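PDB 5FRD: carboxylesterase (Est-2) from Archaeoglobus fulgidus, which probably hydrolyses carboxylic esters as a thermophilic alpha/beta-hydrolase and carries a coenzyme A molecule bound in the vicinity of its active site. Local coordinates for residues K201-K206 / A226-M231; M142-K147 / M231-V236. All blocks are in the same frame, centred on the assembly; numbering follows the deposited sequence.

Contact 1 of 2, residues K201-K206 / A226-M231. With COA (coenzyme A), chain C.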
loop_
_atom_site.group_PDB
_atom_site.type_symbol
_atom_site.label_atom_id
_atom_site.label_comp_id
_atom_site.label_asym_id
_atom_site.label_seq_id
_atom_site.Cartn_x
_atom_site.Cartn_y
_atom_site.Cartn_z
ATOM N N LYS A 201 6.715 -4.302 -13.008
ATOM C CA LYS A 201 6.478 -5.657 -13.512
ATOM C C LYS A 201 5.797 -6.570 -12.502
ATOM O O LYS A 201 5.359 -7.668 -12.846
ATOM C CB LYS A 201 7.791 -6.270 -14.010
ATOM C CG LYS A 201 8.346 -5.517 -15.211
ATOM C CD LYS A 201 9.355 -6.286 -16.016
ATOM C CE LYS A 201 8.798 -7.053 -17.204
ATOM N NZ LYS A 201 9.653 -8.227 -17.531
ATOM N N LEU A 202 5.696 -6.142 -11.245
ATOM C CA LEU A 202 4.988 -6.925 -10.249
ATOM C C LEU A 202 3.482 -6.714 -10.361
ATOM O O LEU A 202 2.703 -7.646 -10.196
ATOM C CB LEU A 202 5.471 -6.596 -8.835
ATOM C CG LEU A 202 6.892 -7.050 -8.497
ATOM C CD1 LEU A 202 7.328 -6.497 -7.157
ATOM C CD2 LEU A 202 6.938 -8.588 -8.509
ATOM N N THR A 203 3.086 -5.458 -10.553
ATOM C CA THR A 203 1.677 -5.081 -10.709
ATOM C C THR A 203 1.668 -4.138 -11.910
ATOM O O THR A 203 1.809 -2.947 -11.795
ATOM C CB THR A 203 1.116 -4.396 -9.439
ATOM O OG1 THR A 203 1.944 -3.311 -9.046
ATOM C CG2 THR A 203 1.034 -5.362 -8.286
ATOM N N PRO A 204 1.558 -4.722 -13.115
ATOM C CA PRO A 204 1.810 -3.929 -14.316
ATOM C C PRO A 204 0.651 -3.028 -14.716
ATOM O O PRO A 204 -0.410 -2.984 -14.057
ATOM C CB PRO A 204 2.081 -4.999 -15.376
ATOM C CG PRO A 204 1.333 -6.172 -14.900
ATOM C CD PRO A 204 1.402 -6.147 -13.404
ATOM N N LEU A 205 0.836 -2.309 -15.814
ATOM C CA LEU A 205 -0.147 -1.358 -16.297
ATOM C C LEU A 205 -1.534 -1.956 -16.396
ATOM O O LEU A 205 -2.493 -1.320 -15.978
ATOM C CB LEU A 205 0.271 -0.841 -17.664
ATOM C CG LEU A 205 -0.692 0.114 -18.347
ATOM C CD1 LEU A 205 -0.880 1.395 -17.526
ATOM C CD2 LEU A 205 -0.182 0.460 -19.732
ATOM N N LYS A 206 -1.667 -3.165 -16.929
ATOM C CA LYS A 206 -3.001 -3.741 -17.102
ATOM C C LYS A 206 -3.763 -3.896 -15.802
ATOM O O LYS A 206 -4.970 -3.794 -15.820
ATOM C CB LYS A 206 -2.971 -5.059 -17.833
ATOM C CG LYS A 206 -2.663 -4.925 -19.317
ATOM C CD LYS A 206 -2.379 -6.303 -19.924
ATOM C CE LYS A 206 -1.702 -6.203 -21.303
ATOM N NZ LYS A 206 -2.172 -7.259 -22.249
ATOM N N ALA A 226 9.738 5.126 -13.085
ATOM C CA ALA A 226 9.540 4.400 -11.834
ATOM C C ALA A 226 8.991 3.031 -12.133
ATOM O O ALA A 226 8.349 2.806 -13.173
ATOM C CB ALA A 226 8.584 5.151 -10.947
ATOM N N SER A 227 9.226 2.111 -11.211
ATOM C CA SER A 227 8.673 0.783 -11.267
ATOM C C SER A 227 7.678 0.645 -10.108
ATOM O O SER A 227 6.966 1.594 -9.803
ATOM C CB SER A 227 9.819 -0.235 -11.222
ATOM O OG SER A 227 9.341 -1.569 -11.262
ATOM N N HIS A 228 7.637 -0.501 -9.470
ATOM C CA HIS A 228 6.691 -0.792 -8.383
ATOM C C HIS A 228 6.852 0.144 -7.216
ATOM O O HIS A 228 5.839 0.543 -6.624
ATOM C CB HIS A 228 6.872 -2.247 -7.962
ATOM C CG HIS A 228 5.822 -2.811 -7.058
ATOM N ND1 HIS A 228 4.512 -2.924 -7.438
ATOM C CD2 HIS A 228 5.913 -3.394 -5.841
ATOM C CE1 HIS A 228 3.834 -3.549 -6.485
ATOM N NE2 HIS A 228 4.652 -3.826 -5.496
ATOM N N MET A 229 8.077 0.545 -6.896
ATOM C CA MET A 229 8.354 1.389 -5.712
ATOM C C MET A 229 8.271 2.896 -6.005
ATOM O O MET A 229 9.078 3.704 -5.535
ATOM C CB MET A 229 9.722 1.023 -5.112
ATOM C CG MET A 229 9.888 -0.429 -4.762
ATOM S SD MET A 229 8.553 -1.099 -3.761
ATOM C CE MET A 229 8.672 -0.089 -2.309
ATOM N N VAL A 230 7.225 3.271 -6.733
ATOM C CA VAL A 230 7.047 4.609 -7.267
ATOM C C VAL A 230 7.083 5.726 -6.216
ATOM O O VAL A 230 7.594 6.805 -6.455
ATOM C CB VAL A 230 5.786 4.650 -8.138
ATOM C CG1 VAL A 230 4.521 4.305 -7.344
ATOM C CG2 VAL A 230 5.626 5.992 -8.808
ATOM N N MET A 231 6.555 5.469 -5.013
ATOM C CA MET A 231 6.518 6.504 -3.970
ATOM C C MET A 231 7.895 6.823 -3.407
ATOM O O MET A 231 8.070 7.880 -2.833
ATOM C CB MET A 231 5.554 6.102 -2.839
ATOM C CG MET A 231 6.038 4.993 -1.912
ATOM S SD MET A 231 6.327 3.376 -2.629
ATOM C CE MET A 231 4.670 3.079 -3.150
HETATM N N1A COA C . -5.935 -7.256 -12.972
HETATM C C2A COA C . -6.367 -7.563 -14.203
HETATM N N3A COA C . -6.217 -8.791 -14.716
HETATM C C4A COA C . -5.637 -9.776 -13.996
HETATM C C5A COA C . -5.147 -9.527 -12.656
HETATM C C6A COA C . -5.344 -8.178 -12.153
HETATM N N6A COA C . -4.908 -7.862 -10.916
HETATM N N7A COA C . -4.597 -10.651 -12.171
HETATM C C8A COA C . -4.761 -11.572 -13.137
HETATM N N9A COA C . -5.372 -11.038 -14.214
HETATM C C1B COA C . -5.667 -11.762 -15.465
HETATM C C2B COA C . -4.367 -12.006 -16.175
HETATM O O2B COA C . -4.019 -10.865 -16.958
HETATM C C3B COA C . -4.678 -13.275 -16.950
HETATM O O3B COA C . -5.355 -12.926 -18.155
HETATM P P3B COA C . -5.002 -13.610 -19.577
HETATM O O7A COA C . -5.373 -15.056 -19.320
HETATM O O8A COA C . -3.524 -13.329 -19.761
HETATM O O9A COA C . -5.888 -12.868 -20.553
HETATM C C4B COA C . -5.619 -14.034 -16.033
HETATM O O4B COA C . -6.206 -13.036 -15.174
HETATM C C5B COA C . -4.952 -15.112 -15.195
HETATM O O5B COA C . -3.901 -14.520 -14.415
HETATM P P1A COA C . -3.533 -15.071 -12.953
HETATM O O1A COA C . -4.746 -15.300 -12.150
HETATM O O2A COA C . -2.511 -14.071 -12.409
HETATM O O3A COA C . -2.856 -16.520 -13.116
HETATM P P2A COA C . -1.656 -16.995 -14.077
HETATM O O4A COA C . -1.453 -18.412 -13.615
HETATM O O5A COA C . -1.952 -16.622 -15.497
HETATM O O6A COA C . -0.356 -16.105 -13.712
HETATM C CBP COA C . 1.473 -15.252 -12.475
HETATM C CCP COA C . 0.279 -16.195 -12.443
HETATM C CDP COA C . 2.132 -15.275 -11.097
HETATM C CEP COA C . 2.463 -15.757 -13.543
HETATM C CAP COA C . 0.976 -13.823 -12.809
HETATM O OAP COA C . -0.071 -13.427 -11.885
HETATM C C9P COA C . 2.092 -12.802 -12.784
HETATM O O9P COA C . 2.960 -12.822 -13.632
HETATM N N8P COA C . 2.045 -11.875 -11.810
HETATM C C7P COA C . 2.948 -10.723 -11.736
HETATM C C6P COA C . 4.207 -10.970 -10.913
HETATM C C5P COA C . 4.063 -11.087 -9.408
HETATM O O5P COA C . 4.585 -12.031 -8.800
HETATM N N4P COA C . 3.415 -10.104 -8.779
HETATM C C3P COA C . 3.309 -10.033 -7.340
HETATM C C2P COA C . 1.982 -9.420 -6.959
HETATM S S1P COA C . 1.940 -9.200 -5.166
#

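Contact 2 of 2, residues M142-K147 / M231-V236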
loop_
_atom_site.group_PDB
_atom_site.type_symbol
_atom_site.label_atom_id
_atom_site.label_comp_id
_atom_site.label_asym_id
_atom_site.label_seq_id
_atom_site.Cartn_x
_atom_site.Cartn_y
_atom_site.Cartn_z
ATOM N N MET A 142 11.939 -6.628 -10.560
ATOM C CA MET A 142 10.621 -6.306 -11.085
ATOM C C MET A 142 9.964 -5.120 -10.366
ATOM O O MET A 142 8.855 -4.719 -10.732
ATOM C CB MET A 142 9.733 -7.538 -10.934
ATOM C CG MET A 142 10.225 -8.730 -11.765
ATOM S SD MET A 142 9.420 -10.295 -11.414
ATOM C CE MET A 142 7.860 -10.007 -12.207
ATOM N N ALA A 143 10.675 -4.574 -9.374
ATOM C CA ALA A 143 10.150 -3.517 -8.485
ATOM C C ALA A 143 10.852 -2.182 -8.554
ATOM O O ALA A 143 10.294 -1.177 -8.088
ATOM C CB ALA A 143 10.156 -3.981 -7.050
ATOM N N PHE A 144 12.066 -2.135 -9.110
ATOM C CA PHE A 144 12.863 -0.912 -9.215
ATOM C C PHE A 144 13.277 -0.723 -10.653
ATOM O O PHE A 144 13.653 -1.703 -11.317
ATOM C CB PHE A 144 14.105 -1.030 -8.345
ATOM C CG PHE A 144 13.859 -0.809 -6.888
ATOM C CD1 PHE A 144 13.794 0.469 -6.376
ATOM C CD2 PHE A 144 13.670 -1.874 -6.022
ATOM C CE1 PHE A 144 13.573 0.692 -5.028
ATOM C CE2 PHE A 144 13.481 -1.650 -4.678
ATOM C CZ PHE A 144 13.434 -0.372 -4.180
ATOM N N ALA A 145 13.272 0.525 -11.089
ATOM C CA ALA A 145 13.747 0.866 -12.438
ATOM C C ALA A 145 15.256 0.904 -12.487
ATOM O O ALA A 145 15.840 0.737 -13.561
ATOM C CB ALA A 145 13.174 2.193 -12.847
ATOM N N SER A 146 15.896 1.109 -11.342
ATOM C CA SER A 146 17.353 1.181 -11.292
ATOM C C SER A 146 17.838 0.594 -9.989
ATOM O O SER A 146 17.098 0.550 -9.006
ATOM C CB SER A 146 17.818 2.641 -11.405
ATOM O OG SER A 146 17.404 3.409 -10.288
ATOM N N LYS A 147 19.084 0.146 -9.976
ATOM C CA LYS A 147 19.713 -0.250 -8.747
ATOM C C LYS A 147 20.163 1.081 -8.145
ATOM O O LYS A 147 19.925 2.145 -8.706
ATOM C CB LYS A 147 20.850 -1.243 -9.004
ATOM C CG LYS A 147 20.353 -2.639 -9.411
ATOM C CD LYS A 147 21.453 -3.686 -9.329
ATOM C CE LYS A 147 20.938 -5.085 -9.647
ATOM N NZ LYS A 147 20.394 -5.185 -11.029
ATOM N N MET A 231 6.555 5.469 -5.013
ATOM C CA MET A 231 6.518 6.504 -3.970
ATOM C C MET A 231 7.895 6.823 -3.407
ATOM O O MET A 231 8.070 7.880 -2.833
ATOM C CB MET A 231 5.554 6.102 -2.839
ATOM C CG MET A 231 6.038 4.993 -1.912
ATOM S SD MET A 231 6.327 3.376 -2.629
ATOM C CE MET A 231 4.670 3.079 -3.150
ATOM N N LEU A 232 8.835 5.881 -3.556
ATOM C CA LEU A 232 10.237 6.061 -3.165
ATOM C C LEU A 232 11.095 6.496 -4.328
ATOM O O LEU A 232 12.060 7.228 -4.133
ATOM C CB LEU A 232 10.805 4.739 -2.623
ATOM C CG LEU A 232 10.189 4.228 -1.331
ATOM C CD1 LEU A 232 10.631 2.799 -1.052
ATOM C CD2 LEU A 232 10.562 5.141 -0.182
ATOM N N GLU A 233 10.804 6.006 -5.524
ATOM C CA GLU A 233 11.689 6.264 -6.685
ATOM C C GLU A 233 11.447 7.616 -7.324
ATOM O O GLU A 233 12.387 8.225 -7.880
ATOM C CB GLU A 233 11.471 5.197 -7.759
ATOM C CG GLU A 233 11.834 3.759 -7.428
ATOM C CD GLU A 233 11.445 2.819 -8.572
ATOM O OE1 GLU A 233 10.270 2.425 -8.630
ATOM O OE2 GLU A 233 12.331 2.494 -9.416
ATOM N N LYS A 234 10.201 8.055 -7.327
ATOM C CA LYS A 234 9.786 9.305 -7.939
ATOM C C LYS A 234 8.848 10.019 -6.975
ATOM O O LYS A 234 7.712 10.318 -7.311
ATOM C CB LYS A 234 9.109 9.084 -9.290
ATOM C CG LYS A 234 10.039 8.540 -10.364
ATOM C CD LYS A 234 11.053 9.557 -10.804
ATOM C CE LYS A 234 11.881 8.986 -11.951
ATOM N NZ LYS A 234 12.861 9.981 -12.434
ATOM N N HIS A 235 9.371 10.289 -5.784
ATOM C CA HIS A 235 8.493 10.845 -4.751
ATOM C C HIS A 235 7.921 12.203 -5.037
ATOM O O HIS A 235 6.797 12.487 -4.673
ATOM C CB HIS A 235 9.138 10.809 -3.365
ATOM C CG HIS A 235 10.132 11.902 -3.106
ATOM N ND1 HIS A 235 11.474 11.711 -3.281
ATOM C CD2 HIS A 235 9.979 13.174 -2.671
ATOM C CE1 HIS A 235 12.117 12.809 -2.916
ATOM N NE2 HIS A 235 11.233 13.715 -2.563
ATOM N N VAL A 236 8.675 13.069 -5.735
ATOM C CA VAL A 236 8.170 14.370 -6.031
ATOM C C VAL A 236 6.984 14.310 -7.002
ATOM O O VAL A 236 5.969 14.955 -6.820
ATOM C CB VAL A 236 9.284 15.301 -6.571
ATOM C CG1 VAL A 236 8.712 16.648 -6.986
ATOM C CG2 VAL A 236 10.379 15.432 -5.536
HETATM O O HOH W 1 14.860 3.198 -9.142
#

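Contact 1 of 2, residues K201-K206 / A226-M231
L202 and T203 pack around the imidazole of H228 in a buried loop-to-loop contact at the C-terminal ends of two neighbouring parallel strands of the alpha/beta-hydrolase sheet. The loop with L202 and T203 runs from strand 192-197 to helix 205-214, and the loop with H228 from strand 218-223 to helix 230-233. The H228 side chain stands out from its loop with CG anti to the backbone N (chi1 -168°), which lays one face of the ring under L202. L202 CD1 makes a CH-pi contact over that face, 4.0 Å from the centroid of the H228 ring, and L202 CB also sits above it. The other branch of the same leucine faces the ligand: L202 CD2 lies 3.8 Å from N4P of coenzyme A. That amide N4P donates a hydrogen bond of 2.9 Å to the backbone O of L202, at an N-H...O angle of 160°. L202 therefore links the imidazole to the amide of the cysteamine arm. R117 and L121 add further hydrogen bonds to coenzyme A. T203 approaches H228 from a different direction. Its OG1 lies in the ring plane at the edge, 3.1 Å from H228 ND1, while T203 CG2 packs 3.8 Å from H228 CE1. Both T203 OG1 and H228 ND1 are hydrogen-bonded to D200 OD2, and the carbonyl of H228 is bonded to H88 NE2. With S89, which the H228 side chain touches, D200 and H228 match the pattern of a Ser-His-Asp catalytic triad. The bond to D200 and the leucine over the face together limit rotation of the imidazole, consistent with a probable catalytic histidine whose ring is kept in one orientation, with S1P of coenzyme A 6.0 Å from H228 NE2.

Contact 2 of 2, residues M142-K147 / M231-V236
The carboxylate of E233 reaches from the C-terminal end of the short helix 230-233 to the backbone of A145 and meets it in a short, almost perfectly straight hydrogen bond. A145 N lies 2.7 Å from E233 OE2, with an N-H...O angle of 179°, and it meets the oxygen on the syn side, 18° out of the carboxylate plane. The glutamate chain is extended beyond CG, which lets its carboxylate span the gap between the two backbones. Packing is close on this inner side. F144 CA and A145 CB each come within 3.5 Å of E233 OE2, and F144 CD1 lies 4.0 Å from E233 CG, with the phenyl ring and the carboxylate planes 70° apart. The second carboxylate oxygen, OE1, takes a hydrogen bond from S227 N. The contact is looser toward S146, an exposed residue that makes its link through water. That water donates to E233 OE2 over 2.6 Å and is also hydrogen-bonded to S146 OG at 2.8 Å. Two protein N-H groups and a water thus grip one carboxylate, an environment that probably favours its ionised form. Past E233 the backbone leaves helical geometry at K234, which is in turn the N-cap position of helix 235-249, so the glutamate sits at the break between two helices. The loop it grips joins helix 132-141 to helix 149-160, in the helical insertion between strands 106-112 and 192-197 that forms the cap over the hydrolase core. F144 packs further on M229 and on E150 and K154 of helix 149-160, A145 touches E199, and L232 bridges from E150 to N39 of helix 38-43, which places the contact where cap and core helices meet.

How the contacts relate
Contacts 1 and 2 lie side by side, their centres 9 Å apart, and share M231 and helix 230-233. The link between them runs through 226-231, whose backbone is bonded to contact 2. Besides the tie from S227 to the glutamate, M229 N lies 3.0 Å from A143 O in a probable hydrogen bond, so the residues on both sides of H228 are tied to contact 2. S227 OG also packs 3.2 Å from M142 O. Toward the ligand, the side chain of A143 comes, between nearest atoms, to about 4 Å from that of L202 and about 9 Å from coenzyme A, whereas M142 touches the ligand itself. Contact 2 is thus second shell to the probable catalytic histidine.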